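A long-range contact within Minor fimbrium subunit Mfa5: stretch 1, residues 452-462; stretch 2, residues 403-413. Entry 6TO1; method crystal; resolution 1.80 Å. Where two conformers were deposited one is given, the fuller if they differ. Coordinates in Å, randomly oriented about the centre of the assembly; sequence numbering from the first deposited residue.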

# COMPACT_ATOMS: atom_id res chain seq x y z
N LEU A 452 -8.53 2.48 -24.79
CA LEU A 452 -8.42 3.44 -23.70
C LEU A 452 -7.09 3.17 -23.00
O LEU A 452 -6.77 2.02 -22.72
CB LEU A 452 -9.59 3.33 -22.72
CG LEU A 452 -10.95 3.76 -23.26
CD1 LEU A 452 -12.05 3.15 -22.39
CD2 LEU A 452 -11.06 5.26 -23.31
N THR A 453 -6.31 4.23 -22.79
CA THR A 453 -5.09 4.14 -22.00
C THR A 453 -5.22 5.08 -20.82
O THR A 453 -5.32 6.30 -20.99
CB THR A 453 -3.85 4.46 -22.84
OG1 THR A 453 -3.81 3.58 -23.98
CG2 THR A 453 -2.57 4.24 -22.03
N TRP A 454 -5.23 4.50 -19.63
CA TRP A 454 -5.45 5.22 -18.39
C TRP A 454 -4.12 5.29 -17.65
O TRP A 454 -3.58 4.26 -17.26
CB TRP A 454 -6.50 4.49 -17.55
CG TRP A 454 -6.73 5.04 -16.17
CD1 TRP A 454 -6.43 6.29 -15.70
CD2 TRP A 454 -7.32 4.33 -15.09
NE1 TRP A 454 -6.82 6.40 -14.38
CE2 TRP A 454 -7.35 5.20 -13.98
CE3 TRP A 454 -7.82 3.03 -14.95
CZ2 TRP A 454 -7.88 4.82 -12.75
CZ3 TRP A 454 -8.36 2.65 -13.73
CH2 TRP A 454 -8.37 3.54 -12.64
N THR A 455 -3.61 6.50 -17.47
CA THR A 455 -2.40 6.74 -16.69
C THR A 455 -2.86 7.06 -15.27
O THR A 455 -3.50 8.09 -15.03
CB THR A 455 -1.60 7.90 -17.29
OG1 THR A 455 -1.15 7.51 -18.60
CG2 THR A 455 -0.39 8.22 -16.42
N THR A 456 -2.53 6.18 -14.32
CA THR A 456 -3.18 6.31 -13.03
C THR A 456 -2.53 7.35 -12.13
O THR A 456 -3.20 7.92 -11.27
CB THR A 456 -3.20 4.96 -12.28
OG1 THR A 456 -1.85 4.58 -11.96
CG2 THR A 456 -3.84 3.92 -13.10
N GLY A 457 -1.24 7.59 -12.29
CA GLY A 457 -0.48 8.34 -11.32
C GLY A 457 -0.26 7.46 -10.09
O GLY A 457 -0.52 6.26 -10.08
N THR A 458 0.25 8.08 -9.04
CA THR A 458 0.42 7.39 -7.78
C THR A 458 -0.93 7.14 -7.12
O THR A 458 -1.79 8.02 -7.07
CB THR A 458 1.31 8.22 -6.84
OG1 THR A 458 2.64 8.28 -7.36
CG2 THR A 458 1.33 7.58 -5.46
N ILE A 459 -1.12 5.92 -6.60
CA ILE A 459 -2.30 5.55 -5.84
C ILE A 459 -1.85 5.17 -4.44
O ILE A 459 -0.99 4.30 -4.28
CB ILE A 459 -3.05 4.37 -6.48
CG1 ILE A 459 -3.47 4.69 -7.92
CG2 ILE A 459 -4.30 4.04 -5.65
CD1 ILE A 459 -4.37 5.88 -8.03
N LEU A 460 -2.43 5.81 -3.43
CA LEU A 460 -2.06 5.53 -2.05
C LEU A 460 -2.54 4.15 -1.60
O LEU A 460 -3.39 3.51 -2.23
CB LEU A 460 -2.66 6.59 -1.12
CG LEU A 460 -2.29 8.02 -1.45
CD1 LEU A 460 -2.84 8.99 -0.42
CD2 LEU A 460 -0.79 8.18 -1.52
N SER A 461 -1.99 3.70 -0.48
CA SER A 461 -2.43 2.44 0.11
C SER A 461 -3.84 2.59 0.67
O SER A 461 -4.36 3.70 0.85
CB SER A 461 -1.44 2.02 1.21
OG SER A 461 -1.40 3.03 2.20
N SER A 462 -4.49 1.44 0.87
CA SER A 462 -5.83 1.37 1.45
C SER A 462 -6.79 2.28 0.68
O SER A 462 -7.55 3.06 1.25
CB SER A 462 -5.81 1.71 2.94
OG SER A 462 -4.97 0.79 3.62
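Stretch 2, residues 403-413: TINIGIQRGEV

Stretch 2 runs antiparallel to stretch 1: the axes of strands 452-455 and 411-413 approach to 4.7 Å, with 163° between their N-to-C directions. Together the stretches bury 777 Å².

At one end, Trp-454 and Val-413 form a hydrogen-bonded pair, Trp-454 N to Val-413 O at 2.8 Å and Val-413 N to Trp-454 O at 2.9 Å. Their side chains share a face of the sheet, where Val-413 CG2 lies 3.7 Å from Trp-454 CE3, oblique to the indole. Thr-455 and Glu-412, a non-hydrogen-bonded pair, project to the other face; water 3 joins Glu-412 OE1 (2.6 Å) to Thr-455 OG1 (2.7 Å).

The ladder is then interrupted. Thr-456 N still donates to Gly-411 O (2.8 Å), but the return bond is absent: water 2 instead accepts from Gly-411 N and Gly-457 N, each at 3.0 Å. The side chain of Thr-456 points toward stretch 2 and fills the hollow left by Gly-411, where an ideal CB would lie 2.5 Å from Thr-456 OG1, a clash. Gly-457 adopts a positive phi of 74°, while stretch 2 turns corners at Gln-409 and Arg-410.

Pairing resumes at Ile-459 and Ile-408, with Ile-459 N to Ile-408 O at 2.8 Å and the two CB atoms 4.1 Å apart on one face. Ile-459 O accepts from both Ile-408 N (3.0 Å) and Gly-407 N (2.8 Å), and the register shifts by one residue, a beta bulge that brings Leu-460 opposite Ile-406 (CA to CA, 4.2 Å). Although these two side chains diverge at their bases, their ends return: Ile-406 CD1 packs 3.3 Å from both Leu-460 CD2 and Thr-458 CG2. Ser-461 closes the contact, its N donating to Asn-405 O (2.9 Å) and its OG to Ile-404 O (2.8 Å).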

# COMPACT_ATOMS: atom_id res chain seq x y z
N THR A 403 3.44 2.37 8.46
CA THR A 403 2.62 1.79 7.40
C THR A 403 3.03 2.42 6.09
O THR A 403 3.35 3.62 6.04
CB THR A 403 1.13 1.99 7.65
OG1 THR A 403 0.86 3.38 7.75
CG2 THR A 403 0.71 1.29 8.93
N ILE A 404 3.04 1.62 5.03
CA ILE A 404 3.46 2.07 3.72
C ILE A 404 2.38 2.97 3.11
O ILE A 404 1.20 2.62 3.08
CB ILE A 404 3.77 0.86 2.82
CG1 ILE A 404 4.90 -0.00 3.40
CG2 ILE A 404 4.12 1.32 1.41
CD1 ILE A 404 6.23 0.76 3.57
N ASN A 405 2.80 4.14 2.63
CA ASN A 405 1.88 5.19 2.20
C ASN A 405 1.40 5.01 0.77
O ASN A 405 0.25 5.33 0.46
CB ASN A 405 2.55 6.56 2.37
CG ASN A 405 1.65 7.72 1.97
OD1 ASN A 405 0.52 7.86 2.45
ND2 ASN A 405 2.17 8.58 1.10
N ILE A 406 2.27 4.53 -0.11
CA ILE A 406 1.96 4.41 -1.54
C ILE A 406 1.71 2.95 -1.89
O ILE A 406 2.49 2.06 -1.52
CB ILE A 406 3.09 4.97 -2.41
CG1 ILE A 406 3.41 6.43 -2.11
CG2 ILE A 406 2.73 4.78 -3.90
CD1 ILE A 406 2.29 7.36 -2.30
N GLY A 407 0.64 2.70 -2.64
CA GLY A 407 0.35 1.36 -3.09
C GLY A 407 0.88 1.11 -4.48
O GLY A 407 1.48 0.07 -4.75
N ILE A 408 0.67 2.08 -5.38
CA ILE A 408 1.15 2.05 -6.76
C ILE A 408 1.87 3.36 -7.05
O ILE A 408 1.30 4.44 -6.86
CB ILE A 408 -0.02 1.84 -7.74
CG1 ILE A 408 -0.56 0.41 -7.60
CG2 ILE A 408 0.37 2.19 -9.14
CD1 ILE A 408 -1.98 0.29 -8.16
N GLN A 409 3.13 3.27 -7.51
CA GLN A 409 3.89 4.48 -7.82
C GLN A 409 3.56 5.01 -9.21
O GLN A 409 3.55 6.23 -9.42
CB GLN A 409 5.39 4.20 -7.73
CG GLN A 409 5.82 3.73 -6.36
CD GLN A 409 7.33 3.67 -6.22
OE1 GLN A 409 8.07 3.80 -7.19
NE2 GLN A 409 7.79 3.49 -4.98
N ARG A 410 3.33 4.11 -10.16
CA ARG A 410 3.01 4.39 -11.55
C ARG A 410 2.05 3.30 -11.98
O ARG A 410 2.22 2.15 -11.60
CB ARG A 410 4.25 4.35 -12.46
CG ARG A 410 5.26 5.45 -12.22
CD ARG A 410 4.72 6.78 -12.68
NE ARG A 410 5.74 7.82 -12.72
CZ ARG A 410 6.11 8.53 -11.67
NH1 ARG A 410 5.54 8.32 -10.50
NH2 ARG A 410 7.04 9.47 -11.79
N GLY A 411 1.07 3.65 -12.81
CA GLY A 411 0.22 2.62 -13.37
C GLY A 411 -0.33 3.02 -14.72
O GLY A 411 -0.66 4.19 -14.96
N GLU A 412 -0.43 2.05 -15.61
CA GLU A 412 -1.03 2.24 -16.91
C GLU A 412 -1.99 1.08 -17.17
O GLU A 412 -1.59 -0.09 -17.12
CB GLU A 412 0.00 2.32 -18.02
CG GLU A 412 -0.68 2.61 -19.36
CD GLU A 412 0.31 2.86 -20.46
OE1 GLU A 412 0.85 3.98 -20.50
OE2 GLU A 412 0.53 1.93 -21.26
N VAL A 413 -3.25 1.42 -17.38
CA VAL A 413 -4.28 0.46 -17.76
C VAL A 413 -4.55 0.64 -19.25
O VAL A 413 -4.87 1.75 -19.69
CB VAL A 413 -5.56 0.67 -16.96
CG1 VAL A 413 -6.69 -0.22 -17.50
CG2 VAL A 413 -5.32 0.40 -15.47
O HOH W 1 -1.51 6.47 2.61
O HOH W 2 1.18 6.48 -13.70
O HOH W 3 0.93 5.78 -18.63